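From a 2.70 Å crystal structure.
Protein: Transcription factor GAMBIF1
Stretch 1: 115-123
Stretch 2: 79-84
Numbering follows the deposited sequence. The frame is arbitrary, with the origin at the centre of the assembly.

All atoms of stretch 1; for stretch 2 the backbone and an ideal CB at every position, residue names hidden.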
# COMPACT_ATOMS: atom_id res chain seq x y z
N ARG C 115 -4.30 4.09 18.74
CA ARG C 115 -4.38 5.44 19.27
C ARG C 115 -5.87 5.64 19.56
O ARG C 115 -6.26 5.88 20.70
CB ARG C 115 -3.89 6.45 18.22
CG ARG C 115 -3.65 7.88 18.71
CD ARG C 115 -3.91 8.90 17.61
NE ARG C 115 -5.20 9.59 17.76
CZ ARG C 115 -6.16 9.63 16.84
NH1 ARG C 115 -6.00 9.02 15.67
NH2 ARG C 115 -7.31 10.28 17.11
N LEU C 116 -6.70 5.40 18.54
CA LEU C 116 -8.15 5.55 18.66
C LEU C 116 -8.83 4.62 19.67
O LEU C 116 -9.72 5.06 20.40
CB LEU C 116 -8.82 5.42 17.28
CG LEU C 116 -8.64 6.60 16.31
CD1 LEU C 116 -9.00 6.20 14.89
CD2 LEU C 116 -9.48 7.78 16.77
N ARG C 117 -8.42 3.35 19.73
CA ARG C 117 -9.01 2.42 20.69
C ARG C 117 -8.86 3.05 22.09
O ARG C 117 -9.79 2.98 22.90
CB ARG C 117 -8.34 1.04 20.61
CG ARG C 117 -9.04 -0.10 21.40
CD ARG C 117 -10.37 -0.54 20.77
NE ARG C 117 -10.27 -0.74 19.32
CZ ARG C 117 -9.71 -1.79 18.73
NH1 ARG C 117 -9.19 -2.77 19.46
NH2 ARG C 117 -9.62 -1.82 17.39
N GLN C 118 -7.75 3.75 22.32
CA GLN C 118 -7.49 4.41 23.61
C GLN C 118 -8.46 5.56 23.90
O GLN C 118 -8.96 5.67 25.02
CB GLN C 118 -6.03 4.91 23.69
CG GLN C 118 -5.64 5.49 25.07
CD GLN C 118 -4.16 5.86 25.20
OE1 GLN C 118 -3.46 5.36 26.09
NE2 GLN C 118 -3.69 6.78 24.35
N GLU C 119 -8.71 6.41 22.90
CA GLU C 119 -9.62 7.57 22.99
C GLU C 119 -11.00 7.04 23.42
O GLU C 119 -11.57 7.46 24.43
CB GLU C 119 -9.72 8.27 21.60
CG GLU C 119 -9.47 9.82 21.56
CD GLU C 119 -9.50 10.45 20.14
OE1 GLU C 119 -10.57 10.44 19.47
OE2 GLU C 119 -8.45 10.98 19.69
N ILE C 120 -11.47 6.04 22.68
CA ILE C 120 -12.73 5.35 22.91
C ILE C 120 -12.78 4.81 24.36
O ILE C 120 -13.87 4.61 24.92
CB ILE C 120 -12.80 4.15 21.93
CG1 ILE C 120 -14.01 4.19 21.02
CG2 ILE C 120 -12.82 2.87 22.65
CD1 ILE C 120 -14.07 2.94 20.16
N ARG C 121 -11.60 4.50 24.91
CA ARG C 121 -11.36 3.93 26.25
C ARG C 121 -11.67 2.44 26.35
O ARG C 121 -12.00 1.95 27.42
CB ARG C 121 -12.12 4.70 27.35
CG ARG C 121 -11.53 6.06 27.77
CD ARG C 121 -10.31 5.99 28.71
NE ARG C 121 -10.61 5.64 30.11
CZ ARG C 121 -9.74 5.76 31.12
NH1 ARG C 121 -8.51 6.22 30.88
NH2 ARG C 121 -10.06 5.41 32.36
N VAL C 122 -11.50 1.71 25.26
CA VAL C 122 -11.75 0.28 25.27
C VAL C 122 -10.47 -0.49 25.56
O VAL C 122 -9.58 -0.59 24.72
CB VAL C 122 -12.35 -0.23 23.94
CG1 VAL C 122 -12.30 -1.75 23.86
CG2 VAL C 122 -13.79 0.21 23.83
N ASP C 123 -10.36 -0.98 26.79
CA ASP C 123 -9.21 -1.74 27.18
C ASP C 123 -9.73 -2.74 28.17
O ASP C 123 -9.78 -2.49 29.37
CB ASP C 123 -8.16 -0.84 27.82
CG ASP C 123 -6.92 -1.61 28.26
OD1 ASP C 123 -6.91 -2.86 28.21
OD2 ASP C 123 -5.95 -0.96 28.67
N UNK C 79 -21.80 -1.50 15.65
CA UNK C 79 -20.39 -1.22 15.45
C UNK C 79 -20.04 0.22 15.13
O UNK C 79 -20.41 0.76 14.08
CB UNK C 79 -19.87 -2.11 14.32
N UNK C 80 -19.28 0.84 16.02
CA UNK C 80 -18.82 2.22 15.89
C UNK C 80 -17.39 2.30 16.43
O UNK C 80 -17.09 1.81 17.52
CB UNK C 80 -19.75 3.19 16.63
N UNK C 81 -16.50 2.89 15.63
CA UNK C 81 -15.10 3.04 15.99
C UNK C 81 -14.42 1.68 16.26
O UNK C 81 -13.67 1.52 17.22
CB UNK C 81 -14.98 3.94 17.22
N UNK C 82 -14.71 0.71 15.39
CA UNK C 82 -14.14 -0.62 15.48
C UNK C 82 -14.61 -1.43 16.67
O UNK C 82 -14.28 -2.62 16.82
CB UNK C 82 -12.61 -0.51 15.52
N UNK C 83 -15.36 -0.77 17.52
CA UNK C 83 -15.90 -1.39 18.70
C UNK C 83 -17.34 -1.56 18.41
O UNK C 83 -17.97 -0.72 17.78
CB UNK C 83 -15.65 -0.58 19.97
N UNK C 84 -17.89 -2.63 18.92
CA UNK C 84 -19.26 -2.93 18.63
C UNK C 84 -20.04 -3.16 19.92
O UNK C 84 -19.77 -4.10 20.65
CB UNK C 84 -19.35 -4.15 17.71

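Position 79 lies on an extended strand (phi/psi -83/117), and its ideal CB has nothing of stretch 1 within 5.5 Å. The helix therefore sets no requirement, and many residues would fit. The deposited residue is Cys 79, chi1 m, which makes no contact across the stretches.

Position 80 is also extended (-142/130), with CA-to-CB sideways and open space within 5.5 Å of the ideal CB. A long polar or charged chain would be accommodated as readily as a short one. It is Lys 80, whose chain does not reach stretch 1; its nearest approach is Lys 80 CG to Ile 120 CD1, 6.3 Å. Its backbone opens a type I' turn: N of 80 donates to O of 83 (2.7 Å), and N of 83 donates back to O of 80 (3.1 Å).

Position 81 has left-handed angles (58/44), which favour glycine, asparagine or aspartate but do not exclude others. CA-to-CB points toward the helix, and the ideal CB sits a tight 3.2 Å from Ile 120 CD1. Beyond it lie the apolar side of Leu 116 and, farther out, the carboxylate of Glu 119, so a long chain with an aliphatic stem could follow this surface. The residue is Lys 81. Its CB is 3.3 Å from Ile 120 CD1, and with chi1 m, chi2 between wells at -120°, chi3 t and chi4 m, the chain runs obliquely across the helix from Ile 120 back toward Leu 116, where Lys 81 NZ lies 3.7 Å from Leu 116 CD2. No salt bridge to Glu 119 results; the contact is one of packing.

Position 82 again has positive phi (68/-6), which by itself favours glycine. An ideal CB would point toward stretch 1, 3.8 Å from Arg 117 NH2, so the helix alone does not forbid a small side chain. Gly 82 occupies it, in keeping with the preference of this positive phi for glycine.

Position 83 returns to strand angles (-107/145) and points toward stretch 1. Its ideal CB is 3.9 Å from Ile 120 CD1, 4.4 Å from Val 122 CG2 and 5.3 Å from Arg 117 CD, an apolar setting that suits valine, isoleucine or another modest aliphatic chain. Val 83, chi1 t, places its CG2 3.5 Å from Ile 120 CD1, 3.6 Å from Val 122 CG2 and 3.9 Å from Arg 117 CD. One methyl thus touches both the helix and the segment after it, where the chain has turned through the positive phi of Arg 121.

Position 84, extended (-127/121), has no neighbour from stretch 1 within 5.5 Å of its ideal CB, leaving the choice open. It is Cys 84, chi1 t.

Stretch 2 (79-84) CKKGVC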
# COMPACT_ATOMS: atom_id res chain seq x y z
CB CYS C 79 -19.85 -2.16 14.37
SG CYS C 79 -19.77 -3.88 14.90
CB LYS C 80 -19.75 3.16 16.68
CG LYS C 80 -19.19 4.59 16.86
CD LYS C 80 -20.18 5.56 17.53
CE LYS C 80 -21.08 6.26 16.49
NZ LYS C 80 -21.39 7.69 16.87
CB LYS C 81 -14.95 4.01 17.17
CG LYS C 81 -14.90 5.48 16.78
CD LYS C 81 -13.58 6.09 17.24
CE LYS C 81 -13.45 7.59 16.96
NZ LYS C 81 -13.00 7.90 15.57
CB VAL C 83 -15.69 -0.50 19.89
CG1 VAL C 83 -16.58 -0.92 21.05
CG2 VAL C 83 -14.23 -0.57 20.30
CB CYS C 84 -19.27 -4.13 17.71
SG CYS C 84 -20.83 -4.78 17.38
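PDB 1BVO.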